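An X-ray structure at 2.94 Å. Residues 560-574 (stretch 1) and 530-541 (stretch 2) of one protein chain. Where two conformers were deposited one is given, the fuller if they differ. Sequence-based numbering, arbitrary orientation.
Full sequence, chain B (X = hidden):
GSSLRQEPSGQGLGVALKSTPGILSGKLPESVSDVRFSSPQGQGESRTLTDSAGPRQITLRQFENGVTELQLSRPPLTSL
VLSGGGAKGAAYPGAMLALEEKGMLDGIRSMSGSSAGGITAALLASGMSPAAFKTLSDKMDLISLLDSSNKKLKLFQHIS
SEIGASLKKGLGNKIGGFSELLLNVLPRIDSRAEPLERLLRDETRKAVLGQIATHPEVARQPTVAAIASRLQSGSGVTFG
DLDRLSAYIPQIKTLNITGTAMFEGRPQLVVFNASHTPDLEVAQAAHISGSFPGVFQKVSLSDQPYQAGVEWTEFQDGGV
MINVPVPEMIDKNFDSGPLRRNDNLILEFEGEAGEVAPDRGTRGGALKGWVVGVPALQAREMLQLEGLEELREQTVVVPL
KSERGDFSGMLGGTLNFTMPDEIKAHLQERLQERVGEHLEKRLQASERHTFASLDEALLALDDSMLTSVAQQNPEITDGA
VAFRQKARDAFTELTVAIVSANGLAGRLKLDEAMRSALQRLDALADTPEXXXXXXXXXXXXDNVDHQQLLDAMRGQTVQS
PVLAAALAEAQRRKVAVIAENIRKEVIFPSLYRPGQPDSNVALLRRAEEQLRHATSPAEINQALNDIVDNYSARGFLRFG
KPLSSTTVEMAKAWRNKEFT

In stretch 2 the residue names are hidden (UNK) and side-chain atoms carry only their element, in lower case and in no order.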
# COMPACT_ATOMS: atom_id res chain seq x y z
N SER B 560 1.91 43.13 -24.68
CA SER B 560 2.50 42.16 -25.59
C SER B 560 2.47 40.71 -25.09
O SER B 560 3.10 40.39 -24.10
CB SER B 560 3.95 42.54 -25.86
OG SER B 560 4.59 41.42 -26.40
N PRO B 561 1.80 39.81 -25.84
CA PRO B 561 1.89 38.36 -25.63
C PRO B 561 3.30 37.78 -25.51
O PRO B 561 3.47 36.80 -24.78
CB PRO B 561 1.22 37.77 -26.89
CG PRO B 561 0.96 38.91 -27.79
CD PRO B 561 0.86 40.13 -26.92
N VAL B 562 4.28 38.31 -26.25
CA VAL B 562 5.59 37.64 -26.32
C VAL B 562 6.29 37.95 -25.03
O VAL B 562 6.81 37.06 -24.34
CB VAL B 562 6.43 38.12 -27.49
CG1 VAL B 562 7.90 37.86 -27.20
CG2 VAL B 562 6.02 37.38 -28.74
N LEU B 563 6.23 39.21 -24.68
CA LEU B 563 6.71 39.64 -23.42
C LEU B 563 5.99 38.93 -22.27
O LEU B 563 6.62 38.57 -21.30
CB LEU B 563 6.54 41.14 -23.31
CG LEU B 563 7.37 41.76 -22.19
CD1 LEU B 563 8.87 41.37 -22.23
CD2 LEU B 563 7.15 43.28 -22.19
N ALA B 564 4.68 38.74 -22.37
CA ALA B 564 3.97 37.99 -21.35
C ALA B 564 4.50 36.56 -21.24
O ALA B 564 4.80 36.10 -20.16
CB ALA B 564 2.50 37.99 -21.58
N ALA B 565 4.69 35.89 -22.36
CA ALA B 565 5.35 34.58 -22.30
C ALA B 565 6.75 34.63 -21.63
O ALA B 565 7.01 33.91 -20.67
CB ALA B 565 5.47 34.00 -23.69
N ALA B 566 7.63 35.47 -22.18
CA ALA B 566 8.98 35.60 -21.73
C ALA B 566 9.06 35.82 -20.19
O ALA B 566 9.89 35.24 -19.48
CB ALA B 566 9.62 36.76 -22.46
N LEU B 567 8.18 36.66 -19.69
CA LEU B 567 8.18 36.94 -18.31
C LEU B 567 7.79 35.65 -17.56
O LEU B 567 8.40 35.33 -16.57
CB LEU B 567 7.21 38.09 -18.02
CG LEU B 567 7.63 39.51 -18.37
CD1 LEU B 567 6.53 40.52 -18.12
CD2 LEU B 567 8.87 39.94 -17.61
N ALA B 568 6.79 34.92 -18.04
CA ALA B 568 6.37 33.73 -17.32
C ALA B 568 7.51 32.73 -17.33
O ALA B 568 7.86 32.12 -16.30
CB ALA B 568 5.12 33.11 -17.93
N GLU B 569 8.11 32.58 -18.49
CA GLU B 569 9.25 31.71 -18.64
C GLU B 569 10.35 32.07 -17.65
O GLU B 569 10.96 31.21 -17.01
CB GLU B 569 9.77 31.83 -20.05
CG GLU B 569 11.12 31.20 -20.28
CD GLU B 569 11.12 29.69 -20.03
OE1 GLU B 569 10.01 29.08 -19.86
OE2 GLU B 569 12.24 29.12 -19.99
N ALA B 570 10.62 33.36 -17.52
CA ALA B 570 11.62 33.80 -16.55
C ALA B 570 11.34 33.30 -15.15
O ALA B 570 12.24 32.80 -14.51
CB ALA B 570 11.77 35.31 -16.57
N GLN B 571 10.10 33.42 -14.67
CA GLN B 571 9.79 33.05 -13.31
C GLN B 571 9.88 31.55 -13.11
O GLN B 571 10.28 31.06 -12.05
CB GLN B 571 8.42 33.56 -12.90
CG GLN B 571 8.37 33.89 -11.41
CD GLN B 571 7.20 33.22 -10.70
OE1 GLN B 571 7.37 32.61 -9.63
NE2 GLN B 571 6.00 33.35 -11.28
N ARG B 572 9.54 30.80 -14.15
CA ARG B 572 9.71 29.36 -14.11
C ARG B 572 11.16 29.03 -13.81
O ARG B 572 11.46 28.34 -12.86
CB ARG B 572 9.28 28.72 -15.42
CG ARG B 572 9.20 27.22 -15.34
CD ARG B 572 8.69 26.57 -16.63
NE ARG B 572 9.59 26.74 -17.77
CZ ARG B 572 10.75 26.10 -17.92
NH1 ARG B 572 11.18 25.25 -16.99
NH2 ARG B 572 11.49 26.32 -19.00
N ARG B 573 12.08 29.60 -14.61
CA ARG B 573 13.52 29.43 -14.36
C ARG B 573 13.93 29.90 -12.96
O ARG B 573 14.58 29.16 -12.25
CB ARG B 573 14.36 30.10 -15.46
CG ARG B 573 14.03 29.57 -16.87
CD ARG B 573 15.05 29.97 -17.94
NE ARG B 573 14.59 29.59 -19.28
CZ ARG B 573 15.18 29.99 -20.41
NH1 ARG B 573 16.24 30.78 -20.36
NH2 ARG B 573 14.71 29.64 -21.60
N LYS B 574 13.52 31.10 -12.54
CA LYS B 574 13.89 31.53 -11.21
C LYS B 574 13.58 30.38 -10.30
O LYS B 574 14.44 29.92 -9.57
CB LYS B 574 13.10 32.75 -10.77
CG LYS B 574 13.71 34.12 -11.13
CD LYS B 574 15.23 34.15 -10.99
CE LYS B 574 15.77 35.59 -11.06
NZ LYS B 574 17.12 35.69 -10.40
N UNK B 530 5.91 28.73 -31.86
CA UNK B 530 6.79 29.85 -32.15
C UNK B 530 6.84 30.89 -31.04
O UNK B 530 7.85 31.54 -30.84
n UNK B 530 6.89 29.70 -39.36
c UNK B 530 6.48 30.41 -38.32
n UNK B 530 6.53 29.87 -37.11
c UNK B 530 6.33 30.55 -33.42
c UNK B 530 6.12 30.55 -35.90
n UNK B 530 6.01 31.66 -38.48
c UNK B 530 6.60 29.78 -34.69
N UNK B 531 5.69 31.12 -30.41
CA UNK B 531 5.61 31.91 -29.18
C UNK B 531 6.53 31.32 -28.10
O UNK B 531 7.20 32.07 -27.42
c UNK B 531 4.19 34.21 -27.65
c UNK B 531 3.81 32.74 -27.45
c UNK B 531 4.16 31.90 -28.67
c UNK B 531 2.34 32.64 -27.19
N UNK B 532 6.52 30.00 -27.92
CA UNK B 532 7.43 29.38 -26.99
C UNK B 532 8.88 29.71 -27.40
O UNK B 532 9.70 30.06 -26.55
c UNK B 532 7.18 27.91 -26.95
N UNK B 533 9.18 29.67 -28.69
CA UNK B 533 10.55 29.84 -29.16
C UNK B 533 10.98 31.27 -28.91
O UNK B 533 12.09 31.55 -28.39
c UNK B 533 14.89 31.19 -32.93
c UNK B 533 10.68 29.42 -30.64
c UNK B 533 12.27 32.02 -32.13
c UNK B 533 12.69 30.72 -31.89
c UNK B 533 14.42 32.49 -33.17
c UNK B 533 12.08 29.54 -31.24
n UNK B 533 14.20 29.05 -31.92
c UNK B 533 13.05 28.56 -31.31
c UNK B 533 13.14 32.89 -32.80
c UNK B 533 14.04 30.33 -32.28
N UNK B 534 10.06 32.18 -29.21
CA UNK B 534 10.32 33.60 -29.05
C UNK B 534 10.51 34.00 -27.60
O UNK B 534 11.44 34.74 -27.28
c UNK B 534 9.24 34.48 -31.31
c UNK B 534 9.28 34.46 -29.75
c UNK B 534 7.92 35.08 -31.78
c UNK B 534 10.41 35.25 -31.93
N UNK B 535 9.73 33.43 -26.70
CA UNK B 535 9.99 33.65 -25.29
C UNK B 535 11.40 33.15 -24.84
O UNK B 535 12.21 33.92 -24.26
c UNK B 535 8.89 33.04 -24.45
N UNK B 536 11.70 31.88 -25.12
CA UNK B 536 13.00 31.34 -24.76
C UNK B 536 14.15 32.20 -25.30
O UNK B 536 15.11 32.48 -24.57
c UNK B 536 13.14 29.91 -25.23
N UNK B 537 14.03 32.66 -26.55
CA UNK B 537 15.08 33.50 -27.16
C UNK B 537 15.29 34.75 -26.35
O UNK B 537 16.38 35.26 -26.21
c UNK B 537 14.74 33.91 -28.59
o UNK B 537 17.26 32.59 -29.33
c UNK B 537 14.89 32.81 -29.64
o UNK B 537 16.08 30.78 -29.58
c UNK B 537 16.17 32.01 -29.51
N UNK B 538 14.22 35.24 -25.78
CA UNK B 538 14.33 36.46 -25.05
C UNK B 538 14.80 36.22 -23.61
O UNK B 538 14.80 37.13 -22.82
c UNK B 538 12.98 37.12 -25.07
c UNK B 538 13.59 39.37 -25.84
c UNK B 538 11.32 38.73 -25.11
c UNK B 538 12.80 38.58 -24.83
N UNK B 539 15.19 34.99 -23.29
CA UNK B 539 15.58 34.63 -21.93
C UNK B 539 17.04 34.30 -21.77
O UNK B 539 17.51 34.18 -20.67
o UNK B 539 13.44 33.81 -19.48
c UNK B 539 13.51 33.90 -20.68
n UNK B 539 12.50 34.33 -21.42
c UNK B 539 14.77 33.47 -21.41
N UNK B 540 17.76 34.15 -22.87
CA UNK B 540 19.21 34.02 -22.80
C UNK B 540 19.83 34.81 -21.70
O UNK B 540 19.92 36.04 -21.78
c UNK B 540 19.81 34.42 -24.12
c UNK B 540 20.83 32.35 -25.35
c UNK B 540 19.07 31.88 -26.56
n UNK B 540 20.33 31.51 -26.27
c UNK B 540 19.84 33.30 -25.09
n UNK B 540 18.77 32.96 -25.82
N UNK B 541 20.26 34.12 -20.64
CA UNK B 541 20.89 34.80 -19.52
C UNK B 541 22.05 35.68 -19.98
O UNK B 541 22.28 36.76 -19.45
c UNK B 541 21.36 33.80 -18.48
O HOH W 1 16.56 30.06 -23.60

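Position 530 carries three carbons, a nitrogen, then a carbon bearing two more nitrogens. It does not touch stretch 1. That is a guanidinium, so the residue is arginine, R530.

Position 531 has four carbons, forked at the second. One branch end lies 3.8 Å from V562 CG2. The fork after an unbranched CB marks leucine, L531, and the branch end is CD1. The same L531 CD1 lies 4.2 Å from A565 CB.

Position 532 has one carbon, and its CA-to-CB bond points away from stretch 1. It is alanine, A532.

Position 533 has one carbon, then fused five- and six-membered rings with eight carbons and one nitrogen. It is buried, but not against stretch 1. Only an indole fits, giving W533.

Position 534 has four carbons, forked at the second. A branch end lies 4.3 Å from V562 CG2. It is leucine, L534, and that end is CD1.

Position 535 has a single carbon, pointed toward stretch 1. Its CB is 3.6 Å from A565 CB and 3.6 Å from A566 N. It is alanine, A535.

Position 536 also has one carbon, with CB 4.0 Å from R573 NH2, near the guanidinium plane. It is alanine, A536.

Position 537 has three carbons, the third carrying two oxygens. Its CA-to-CB bond points away from stretch 1, and the side chain makes no contact there. This carboxylate chain is glutamate, E537.

Position 538 has four carbons, forked at the second. One branch end packs 3.7 Å from A566 CB and 4.1 Å from V562 CG1. It is leucine, L538, and that end is CD2. Here the chain first leaves helical geometry.

Position 539 has two carbons, the second carrying one oxygen and one nitrogen. The nitrogen lies 3.4 Å from A566 O. CB lies 3.2 Å from R573 NH1, over one face of the guanidinium. The amide marks asparagine, N539. Its ND2 donates to A535 O at 2.9 Å and, weakly, to A566 O.

Position 540 has one carbon, then a ring of three carbons and two nitrogens. This imidazole is histidine, H540.

Position 541 has one carbon. It is alanine, A541.

The two helices cross at 63°, with axes 8.1 Å apart at closest approach. Small side chains let the backbones come close: A566 CA and A535 CA are 4.2 Å apart. L531, L534 and L538 pack around V562. N539 ties the end of its own helix to stretch 1. A water accepts from R573 NH2 at 2.8 Å and donates to A536 O at 3.0 Å.

Stretch 2, residues 530-541: RLAWLAAELNHA
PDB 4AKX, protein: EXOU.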